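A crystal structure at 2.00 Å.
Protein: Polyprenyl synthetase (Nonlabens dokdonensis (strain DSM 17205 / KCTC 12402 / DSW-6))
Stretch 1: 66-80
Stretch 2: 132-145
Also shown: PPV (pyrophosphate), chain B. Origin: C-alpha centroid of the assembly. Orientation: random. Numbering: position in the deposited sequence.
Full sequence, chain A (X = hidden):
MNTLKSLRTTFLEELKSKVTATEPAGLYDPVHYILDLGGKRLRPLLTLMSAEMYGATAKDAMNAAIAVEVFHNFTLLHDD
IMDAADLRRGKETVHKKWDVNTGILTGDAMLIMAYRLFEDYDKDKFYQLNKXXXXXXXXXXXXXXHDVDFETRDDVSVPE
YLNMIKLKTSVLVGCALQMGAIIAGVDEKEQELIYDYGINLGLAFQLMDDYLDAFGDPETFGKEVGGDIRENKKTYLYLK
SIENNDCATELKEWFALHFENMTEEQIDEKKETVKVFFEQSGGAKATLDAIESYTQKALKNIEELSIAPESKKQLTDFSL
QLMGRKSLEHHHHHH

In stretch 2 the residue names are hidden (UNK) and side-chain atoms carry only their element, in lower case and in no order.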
ATOM      1  N   ILE A  66      31.128  16.452  25.286  1.00 23.28           N
ATOM      2  CA  ILE A  66      29.709  16.058  25.290  1.00 26.05           C
ATOM      3  C   ILE A  66      29.006  16.676  24.071  1.00 30.71           C
ATOM      4  O   ILE A  66      28.216  15.941  23.444  1.00 26.48           O
ATOM      5  CB  ILE A  66      29.070  16.451  26.607  1.00 26.19           C
ATOM      6  CG1 ILE A  66      29.719  15.649  27.736  1.00 29.22           C
ATOM      7  CG2 ILE A  66      27.552  16.253  26.548  1.00 27.68           C
ATOM      8  CD1 ILE A  66      29.231  16.046  29.123  1.00 31.43           C
ATOM      9  N   ALA A  67      29.329  17.914  23.667  1.00 27.27           N
ATOM     10  CA  ALA A  67      28.735  18.523  22.452  1.00 27.68           C
ATOM     11  C   ALA A  67      29.027  17.612  21.253  1.00 25.56           C
ATOM     12  O   ALA A  67      28.159  17.406  20.385  1.00 22.57           O
ATOM     13  CB  ALA A  67      29.283  19.907  22.167  1.00 25.82           C
ATOM     14  N   VAL A  68      30.270  17.197  21.142  1.00 23.30           N
ATOM     15  CA  VAL A  68      30.714  16.351  20.023  1.00 26.27           C
ATOM     16  C   VAL A  68      29.838  15.083  19.967  1.00 26.72           C
ATOM     17  O   VAL A  68      29.395  14.731  18.883  1.00 26.75           O
ATOM     18  CB  VAL A  68      32.204  16.051  20.154  1.00 26.99           C
ATOM     19  CG1 VAL A  68      32.620  14.833  19.364  1.00 29.42           C
ATOM     20  CG2 VAL A  68      32.997  17.246  19.709  1.00 31.04           C
ATOM     21  N   GLU A  69      29.634  14.418  21.089  1.00 27.43           N
ATOM     22  CA  GLU A  69      28.883  13.154  21.156  1.00 28.60           C
ATOM     23  C   GLU A  69      27.411  13.459  20.855  1.00 27.25           C
ATOM     24  O   GLU A  69      26.770  12.629  20.194  1.00 24.88           O
ATOM     25  CB  GLU A  69      29.050  12.495  22.527  1.00 26.16           C
ATOM     26  CG  GLU A  69      28.257  11.190  22.728  1.00 30.19           C
ATOM     27  CD  GLU A  69      28.825  10.007  21.952  1.00 29.63           C
ATOM     28  OE1 GLU A  69      29.784  10.171  21.165  1.00 30.13           O
ATOM     29  OE2 GLU A  69      28.293   8.923  22.147  1.00 39.82           O
ATOM     30  N   VAL A  70      26.871  14.547  21.394  1.00 23.37           N
ATOM     31  CA  VAL A  70      25.449  14.873  21.142  1.00 23.16           C
ATOM     32  C   VAL A  70      25.293  15.137  19.646  1.00 26.61           C
ATOM     33  O   VAL A  70      24.377  14.569  19.040  1.00 24.38           O
ATOM     34  CB  VAL A  70      24.976  16.024  22.008  1.00 24.32           C
ATOM     35  CG1 VAL A  70      23.603  16.503  21.597  1.00 25.75           C
ATOM     36  CG2 VAL A  70      24.963  15.584  23.466  1.00 26.52           C
ATOM     37  N   PHE A  71      26.249  15.839  19.055  1.00 25.45           N
ATOM     38  CA  PHE A  71      26.227  16.167  17.622  1.00 24.47           C
ATOM     39  C   PHE A  71      26.242  14.872  16.833  1.00 25.19           C
ATOM     40  O   PHE A  71      25.374  14.695  15.961  1.00 24.32           O
ATOM     41  CB  PHE A  71      27.388  17.060  17.176  1.00 21.94           C
ATOM     42  CG  PHE A  71      27.427  17.219  15.690  1.00 20.33           C
ATOM     43  CD1 PHE A  71      26.509  18.031  15.046  1.00 22.53           C
ATOM     44  CD2 PHE A  71      28.303  16.500  14.931  1.00 19.67           C
ATOM     45  CE1 PHE A  71      26.489  18.121  13.660  1.00 19.84           C
ATOM     46  CE2 PHE A  71      28.287  16.587  13.546  1.00 19.95           C
ATOM     47  CZ  PHE A  71      27.379  17.394  12.916  1.00 21.33           C
ATOM     48  N   HIS A  72      27.238  14.032  17.072  1.00 21.73           N
ATOM     49  CA  HIS A  72      27.400  12.762  16.319  1.00 24.63           C
ATOM     50  C   HIS A  72      26.087  11.941  16.371  1.00 24.10           C
ATOM     51  O   HIS A  72      25.662  11.478  15.312  1.00 22.78           O
ATOM     52  CB  HIS A  72      28.546  11.949  16.874  1.00 24.57           C
ATOM     53  CG  HIS A  72      28.761  10.670  16.154  1.00 26.97           C
ATOM     54  ND1 HIS A  72      29.043  10.637  14.787  1.00 26.93           N
ATOM     55  CD2 HIS A  72      28.774   9.399  16.610  1.00 27.38           C
ATOM     56  CE1 HIS A  72      29.209   9.393  14.430  1.00 27.14           C
ATOM     57  NE2 HIS A  72      29.069   8.618  15.538  1.00 27.91           N
ATOM     58  N   ASN A  73      25.466  11.850  17.538  1.00 22.47           N
ATOM     59  CA  ASN A  73      24.236  11.067  17.750  1.00 26.63           C
ATOM     60  C   ASN A  73      23.082  11.748  17.021  1.00 27.34           C
ATOM     61  O   ASN A  73      22.258  11.011  16.487  1.00 24.54           O
ATOM     62  CB  ASN A  73      23.957  10.808  19.223  1.00 28.69           C
ATOM     63  CG  ASN A  73      24.817   9.664  19.715  1.00 32.71           C
ATOM     64  OD1 ASN A  73      24.493   8.521  19.434  1.00 31.90           O
ATOM     65  ND2 ASN A  73      25.986   9.973  20.267  1.00 26.41           N
ATOM     66  N   PHE A  74      23.115  13.070  16.914  1.00 24.62           N
ATOM     67  CA  PHE A  74      22.076  13.786  16.144  1.00 22.73           C
ATOM     68  C   PHE A  74      22.176  13.314  14.694  1.00 22.46           C
ATOM     69  O   PHE A  74      21.156  12.977  14.129  1.00 23.30           O
ATOM     70  CB  PHE A  74      22.302  15.294  16.229  1.00 22.27           C
ATOM     71  CG  PHE A  74      22.098  16.047  14.941  1.00 20.27           C
ATOM     72  CD1 PHE A  74      20.830  16.273  14.445  1.00 22.16           C
ATOM     73  CD2 PHE A  74      23.173  16.553  14.230  1.00 21.17           C
ATOM     74  CE1 PHE A  74      20.638  16.979  13.271  1.00 21.69           C
ATOM     75  CE2 PHE A  74      22.979  17.261  13.058  1.00 22.66           C
ATOM     76  CZ  PHE A  74      21.712  17.467  12.577  1.00 23.84           C
ATOM     77  N   THR A  75      23.397  13.207  14.170  1.00 20.13           N
ATOM     78  CA  THR A  75      23.582  12.769  12.787  1.00 22.57           C
ATOM     79  C   THR A  75      23.100  11.321  12.663  1.00 26.98           C
ATOM     80  O   THR A  75      22.569  10.982  11.614  1.00 23.54           O
ATOM     81  CB  THR A  75      25.003  12.964  12.257  1.00 22.79           C
ATOM     82  OG1 THR A  75      25.884  12.010  12.827  1.00 23.20           O
ATOM     83  CG2 THR A  75      25.495  14.368  12.504  1.00 25.96           C
ATOM     84  N   LEU A  76      23.310  10.471  13.658  1.00 25.43           N
ATOM     85  CA  LEU A  76      22.910   9.056  13.501  1.00 25.74           C
ATOM     86  C   LEU A  76      21.371   8.963  13.460  1.00 24.69           C
ATOM     87  O   LEU A  76      20.791   8.136  12.716  1.00 23.12           O
ATOM     88  CB  LEU A  76      23.472   8.248  14.663  1.00 26.38           C
ATOM     89  CG  LEU A  76      24.992   8.232  14.778  1.00 25.85           C
ATOM     90  CD1 LEU A  76      25.355   7.441  16.025  1.00 29.02           C
ATOM     91  CD2 LEU A  76      25.690   7.665  13.559  1.00 25.89           C
ATOM     92  N   LEU A  77      20.717   9.796  14.263  1.00 21.18           N
ATOM     93  CA  LEU A  77      19.241   9.775  14.366  1.00 24.02           C
ATOM     94  C   LEU A  77      18.616  10.120  13.009  1.00 25.68           C
ATOM     95  O   LEU A  77      17.835   9.325  12.525  1.00 23.51           O
ATOM     96  CB  LEU A  77      18.862  10.805  15.433  1.00 25.79           C
ATOM     97  CG  LEU A  77      17.652  10.477  16.294  1.00 29.78           C
ATOM     98  CD1 LEU A  77      17.626   9.003  16.610  1.00 38.66           C
ATOM     99  CD2 LEU A  77      17.687  11.264  17.584  1.00 29.23           C
ATOM    100  N   HIS A  78      19.074  11.191  12.368  1.00 23.42           N
ATOM    101  CA  HIS A  78      18.526  11.611  11.055  1.00 21.99           C
ATOM    102  C   HIS A  78      18.971  10.569  10.016  1.00 21.84           C
ATOM    103  O   HIS A  78      18.206  10.217   9.132  1.00 22.01           O
ATOM    104  CB  HIS A  78      18.958  13.025  10.729  1.00 18.83           C
ATOM    105  CG  HIS A  78      18.153  14.091  11.368  1.00 18.17           C
ATOM    106  ND1 HIS A  78      17.184  13.847  12.338  1.00 19.41           N
ATOM    107  CD2 HIS A  78      18.132  15.420  11.133  1.00 18.02           C
ATOM    108  CE1 HIS A  78      16.594  15.004  12.682  1.00 17.61           C
ATOM    109  NE2 HIS A  78      17.154  15.978  11.942  1.00 19.25           N
ATOM    110  N   ASP A  79      20.212  10.115  10.118  1.00 21.12           N
ATOM    111  CA  ASP A  79      20.742   9.150   9.130  1.00 23.57           C
ATOM    112  C   ASP A  79      19.953   7.841   9.174  1.00 23.95           C
ATOM    113  O   ASP A  79      19.659   7.320   8.122  1.00 22.36           O
ATOM    114  CB  ASP A  79      22.222   8.875   9.341  1.00 32.10           C
ATOM    115  CG  ASP A  79      22.743   8.062   8.182  1.00 46.19           C
ATOM    116  OD1 ASP A  79      22.849   8.625   7.093  1.00 56.82           O
ATOM    117  OD2 ASP A  79      22.954   6.870   8.365  1.00 49.97           O
ATOM    118  N   ASP A  80      19.635   7.355  10.369  1.00 25.61           N
ATOM    119  CA  ASP A  80      18.846   6.114  10.521  1.00 24.31           C
ATOM    120  C   ASP A  80      17.482   6.313   9.828  1.00 24.25           C
ATOM    121  O   ASP A  80      16.998   5.377   9.218  1.00 22.15           O
ATOM    122  CB  ASP A  80      18.667   5.752  11.988  1.00 20.75           C
ATOM    123  CG  ASP A  80      19.866   5.129  12.680  1.00 20.58           C
ATOM    124  OD1 ASP A  80      20.773   4.606  11.987  1.00 21.09           O
ATOM    125  OD2 ASP A  80      19.857   5.164  13.960  1.00 22.23           O
ATOM    126  N   UNK A 132      34.454  26.270  14.426  1.00 25.58           N
ATOM    127  CA  UNK A 132      34.968  25.027  13.787  1.00 25.31           C
ATOM    128  C   UNK A 132      33.831  23.974  13.816  1.00 22.35           C
ATOM    129  O   UNK A 132      33.715  23.196  12.838  1.00 23.49           O
ATOM    130  c   UNK A 132      36.831  23.353  13.595  1.00 25.46           C
ATOM    131  c   UNK A 132      36.053  24.093  15.867  1.00 23.55           C
ATOM    132  c   UNK A 132      36.271  24.502  14.424  1.00 26.38           C
ATOM    133  N   UNK A 133      32.979  24.018  14.831  1.00 22.15           N
ATOM    134  CA  UNK A 133      31.847  23.080  15.017  1.00 27.03           C
ATOM    135  C   UNK A 133      30.847  23.237  13.852  1.00 28.21           C
ATOM    136  O   UNK A 133      30.543  22.235  13.184  1.00 23.89           O
ATOM    137  c   UNK A 133      29.994  22.404  16.627  1.00 25.78           C
ATOM    138  c   UNK A 133      31.157  23.315  16.354  1.00 25.64           C
ATOM    139  c   UNK A 133      30.190  21.061  16.937  1.00 29.43           C
ATOM    140  c   UNK A 133      27.830  20.750  17.171  1.00 30.20           C
ATOM    141  c   UNK A 133      28.699  22.896  16.600  1.00 26.86           C
ATOM    142  c   UNK A 133      29.109  20.249  17.243  1.00 26.69           C
ATOM    143  c   UNK A 133      27.614  22.063  16.815  1.00 26.22           C
ATOM    144  N   UNK A 134      30.420  24.470  13.594  1.00 24.38           N
ATOM    145  CA  UNK A 134      29.455  24.829  12.529  1.00 24.14           C
ATOM    146  C   UNK A 134      30.034  24.503  11.165  1.00 23.82           C
ATOM    147  O   UNK A 134      29.334  23.963  10.337  1.00 27.59           O
ATOM    148  c   UNK A 134      29.025  26.269  12.628  1.00 22.36           C
ATOM    149  o   UNK A 134      28.250  26.475  13.803  1.00 21.86           O
ATOM    150  N   UNK A 135      31.290  24.800  10.914  1.00 25.88           N
ATOM    151  CA  UNK A 135      31.883  24.500   9.600  1.00 24.96           C
ATOM    152  C   UNK A 135      31.864  22.973   9.416  1.00 26.87           C
ATOM    153  O   UNK A 135      31.600  22.505   8.296  1.00 22.70           O
ATOM    154  c   UNK A 135      36.729  26.063   9.989  1.00 47.93           C
ATOM    155  n   UNK A 135      37.710  25.689  10.784  1.00 56.95           N
ATOM    156  n   UNK A 135      36.109  27.205  10.250  1.00 47.29           N
ATOM    157  c   UNK A 135      34.007  24.762   8.200  1.00 33.96           C
ATOM    158  n   UNK A 135      36.386  25.274   8.949  1.00 53.25           N
ATOM    159  c   UNK A 135      35.319  25.536   7.973  1.00 44.14           C
ATOM    160  c   UNK A 135      33.308  25.048   9.526  1.00 28.36           C
ATOM    161  N   UNK A 136      32.244  22.236  10.469  1.00 22.73           N
ATOM    162  CA  UNK A 136      32.263  20.761  10.483  1.00 25.52           C
ATOM    163  C   UNK A 136      30.826  20.251  10.264  1.00 21.37           C
ATOM    164  O   UNK A 136      30.649  19.399   9.408  1.00 20.21           O
ATOM    165  o   UNK A 136      34.251  20.771  11.747  1.00 26.79           O
ATOM    166  c   UNK A 136      32.916  20.241  11.773  1.00 26.64           C
ATOM    167  c   UNK A 136      32.910  18.725  11.851  1.00 24.84           C
ATOM    168  N   UNK A 137      29.839  20.783  10.964  1.00 19.37           N
ATOM    169  CA  UNK A 137      28.461  20.261  10.883  1.00 20.49           C
ATOM    170  C   UNK A 137      27.965  20.426   9.431  1.00 22.48           C
ATOM    171  O   UNK A 137      27.418  19.489   8.854  1.00 24.04           O
ATOM    172  c   UNK A 137      27.609  20.970  11.881  1.00 19.79           C
ATOM    173  N   UNK A 138      28.304  21.533   8.780  1.00 23.32           N
ATOM    174  CA  UNK A 138      27.769  21.833   7.444  1.00 22.00           C
ATOM    175  C   UNK A 138      28.512  20.960   6.473  1.00 24.80           C
ATOM    176  O   UNK A 138      27.887  20.519   5.488  1.00 22.44           O
ATOM    177  c   UNK A 138      27.308  23.734   5.756  1.00 24.89           C
ATOM    178  c   UNK A 138      25.808  23.401   5.720  1.00 26.07           C
ATOM    179  c   UNK A 138      27.915  23.308   7.099  1.00 23.15           C
ATOM    180  c   UNK A 138      27.512  25.238   5.519  1.00 22.04           C
ATOM    181  N   UNK A 139      29.779  20.659   6.766  1.00 23.47           N
ATOM    182  CA  UNK A 139      30.561  19.767   5.888  1.00 23.60           C
ATOM    183  C   UNK A 139      29.957  18.355   5.939  1.00 25.17           C
ATOM    184  O   UNK A 139      29.933  17.678   4.906  1.00 26.53           O
ATOM    185  c   UNK A 139      32.025  19.739   6.349  1.00 26.55           C
ATOM    186  o   UNK A 139      34.389  20.640   7.657  1.00 26.17           O
ATOM    187  c   UNK A 139      34.167  21.151   6.529  1.00 27.24           C
ATOM    188  c   UNK A 139      32.806  20.951   5.868  1.00 28.00           C
ATOM    189  o   UNK A 139      34.959  21.838   5.909  1.00 34.46           O
ATOM    190  N   UNK A 140      29.560  17.911   7.129  1.00 22.96           N
ATOM    191  CA  UNK A 140      28.951  16.574   7.325  1.00 26.18           C
ATOM    192  C   UNK A 140      27.667  16.542   6.456  1.00 26.91           C
ATOM    193  O   UNK A 140      27.462  15.538   5.781  1.00 23.14           O
ATOM    194  c   UNK A 140      27.822  15.092   9.093  1.00 25.82           C
ATOM    195  c   UNK A 140      30.085  16.064   9.510  1.00 26.31           C
ATOM    196  c   UNK A 140      28.737  16.288   8.820  1.00 24.59           C
ATOM    197  N   UNK A 141      26.861  17.603   6.433  1.00 25.71           N
ATOM    198  CA  UNK A 141      25.645  17.668   5.557  1.00 26.08           C
ATOM    199  C   UNK A 141      26.053  17.492   4.082  1.00 27.76           C
ATOM    200  O   UNK A 141      25.412  16.690   3.342  1.00 28.10           O
ATOM    201  c   UNK A 141      24.847  18.946   5.758  1.00 25.32           C
ATOM    202  s   UNK A 141      24.136  19.085   7.415  1.00 24.47           S
ATOM    203  N   UNK A 142      27.117  18.159   3.651  1.00 26.12           N
ATOM    204  CA  UNK A 142      27.574  18.086   2.255  1.00 25.75           C
ATOM    205  C   UNK A 142      28.032  16.665   1.971  1.00 25.11           C
ATOM    206  O   UNK A 142      27.746  16.159   0.887  1.00 24.83           O
ATOM    207  o   UNK A 142      28.985  22.793   1.891  1.00 29.11           O
ATOM    208  c   UNK A 142      28.233  20.517   2.104  1.00 31.68           C
ATOM    209  c   UNK A 142      28.689  19.080   1.957  1.00 28.81           C
ATOM    210  o   UNK A 142      30.451  21.143   1.546  1.00 33.59           O
ATOM    211  c   UNK A 142      29.308  21.568   1.827  1.00 33.76           C
ATOM    212  N   UNK A 143      28.770  16.057   2.885  1.00 26.09           N
ATOM    213  CA  UNK A 143      29.232  14.683   2.649  1.00 27.28           C
ATOM    214  C   UNK A 143      28.056  13.719   2.463  1.00 25.56           C
ATOM    215  O   UNK A 143      28.174  12.834   1.628  1.00 23.31           O
ATOM    216  N   UNK A 144      26.997  13.882   3.257  1.00 26.03           N
ATOM    217  CA  UNK A 144      25.768  13.075   3.196  1.00 27.42           C
ATOM    218  C   UNK A 144      25.185  13.252   1.802  1.00 24.86           C
ATOM    219  O   UNK A 144      24.849  12.214   1.155  1.00 24.01           O
ATOM    220  n   UNK A 144      25.545  11.028   6.874  1.00 78.18           N
ATOM    221  c   UNK A 144      24.990  11.505   5.755  1.00 65.48           C
ATOM    222  c   UNK A 144      24.709  13.496   4.211  1.00 31.55           C
ATOM    223  o   UNK A 144      24.522  10.777   4.854  1.00 53.67           O
ATOM    224  c   UNK A 144      24.974  13.017   5.635  1.00 49.25           C
ATOM    225  N   UNK A 145      25.084  14.494   1.339  1.00 21.56           N
ATOM    226  CA  UNK A 145      24.446  14.735   0.023  1.00 24.48           C
ATOM    227  C   UNK A 145      25.281  14.113  -1.080  1.00 27.00           C
ATOM    228  O   UNK A 145      24.689  13.570  -1.997  1.00 28.29           O
ATOM    229  n   UNK A 145      21.820  15.060  -2.621  1.00 26.14           N
ATOM    230  c   UNK A 145      22.102  15.806  -1.564  1.00 27.01           C
ATOM    231  o   UNK A 145      21.350  15.928  -0.593  1.00 33.19           O
ATOM    232  c   UNK A 145      23.472  16.437  -1.580  1.00 28.04           C
ATOM    233  c   UNK A 145      24.249  16.204  -0.289  1.00 24.98           C
TER
HETATM  234  O11 PPV B 401      31.047   3.799  13.932  1.00 86.48           O
HETATM  235  P1  PPV B 401      31.533   4.731  14.987  1.00 85.21           P
HETATM  236  O21 PPV B 401      32.210   5.911  14.403  1.00 74.39           O
HETATM  237  O31 PPV B 401      32.390   4.035  15.990  1.00 77.65           O
HETATM  238  OPP PPV B 401      30.222   5.332  15.779  1.00 89.00           O
HETATM  239  P2  PPV B 401      29.184   4.877  16.952  1.00 86.84           P
HETATM  240  O12 PPV B 401      28.235   3.918  16.334  1.00113.34           O
HETATM  241  O22 PPV B 401      30.019   4.223  18.013  1.00 84.96           O
HETATM  242  O32 PPV B 401      28.491   6.090  17.467  1.00 74.13           O

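Both stretches are helical throughout, and their axes run nearly in the same direction, 21° apart, with a closest approach of 11.9 Å. Position 132 carries three carbons, one bearing the other two, and lies out of reach of stretch 1; this β-branched, all-carbon side chain is V132. At position 133 one carbon leads into a ring of six carbons. A ring carbon comes within 3.6 Å of F71 CB, so the end of the side chain approaches although its CA-to-CB bond points sideways. The residue is F133, the ring atom is CE1, and the same atom lies 4.3 Å from A67 O.

Position 134 has one carbon and one oxygen, and its CA-to-CB bond points away from stretch 1: S134. Position 135 extends through three carbons and a nitrogen to a carbon bearing two more nitrogens, a guanidinium group, and touches nothing on stretch 1; it is R135. At position 136 a carbon carries one oxygen and one carbon, and the side chain makes no close contact with stretch 1, which identifies T136; its OG1 donates a hydrogen bond to V132 O at 2.7 Å, within its own helix.

Position 137 has a single carbon, CB, 3.5 Å from F71 CE1; it is A137, and F71 CZ lies 3.7 Å from A137 CA, so the ring sits close to the helix backbone. Position 138 has four carbons, forked at the second, and its CA-to-CB bond points away: L138. Position 139, with three carbons and two terminal oxygens, is the carboxylate E139, out of reach. Position 140 shows three carbons, branched at the first, with its CA-to-CB bond toward stretch 1; the two branch carbons approach T75 CG2 at 4.2 Å and F71 CE2 at 4.4 Å. This is V140, and the two atoms are CG1 and CG2 respectively, the latter at the edge of the F71 ring.

One carbon and a sulfur at position 141 give C141, without a close contact. Position 142 repeats the three-carbon carboxylate pattern, out of reach of stretch 1, as E142, and position 143 has no side-chain atoms, as G143. Position 144 has three carbons, the last carrying one oxygen and one nitrogen, and reaches D79; it is Q144, with OE1 3.5 Å from D79 OD1. Position 145 has the same composition but lies out of reach: Q145.

The contact is centred on F71, which meets F133, A137 and V140. The two phenyl rings pack obliquely, with centroids 5.2 Å apart and planes at 75°. Farther along, T75 meets V140 and D79 meets Q144, following the helical register. No hydrogen bond crosses between the stretches; apolar packing dominates the 342 Å² buried. H72, outside this contact, makes weak hydrogen bonds to pyrophosphate.

Stretch 2, residues 132-145: VFSRTALEVCEGQQ
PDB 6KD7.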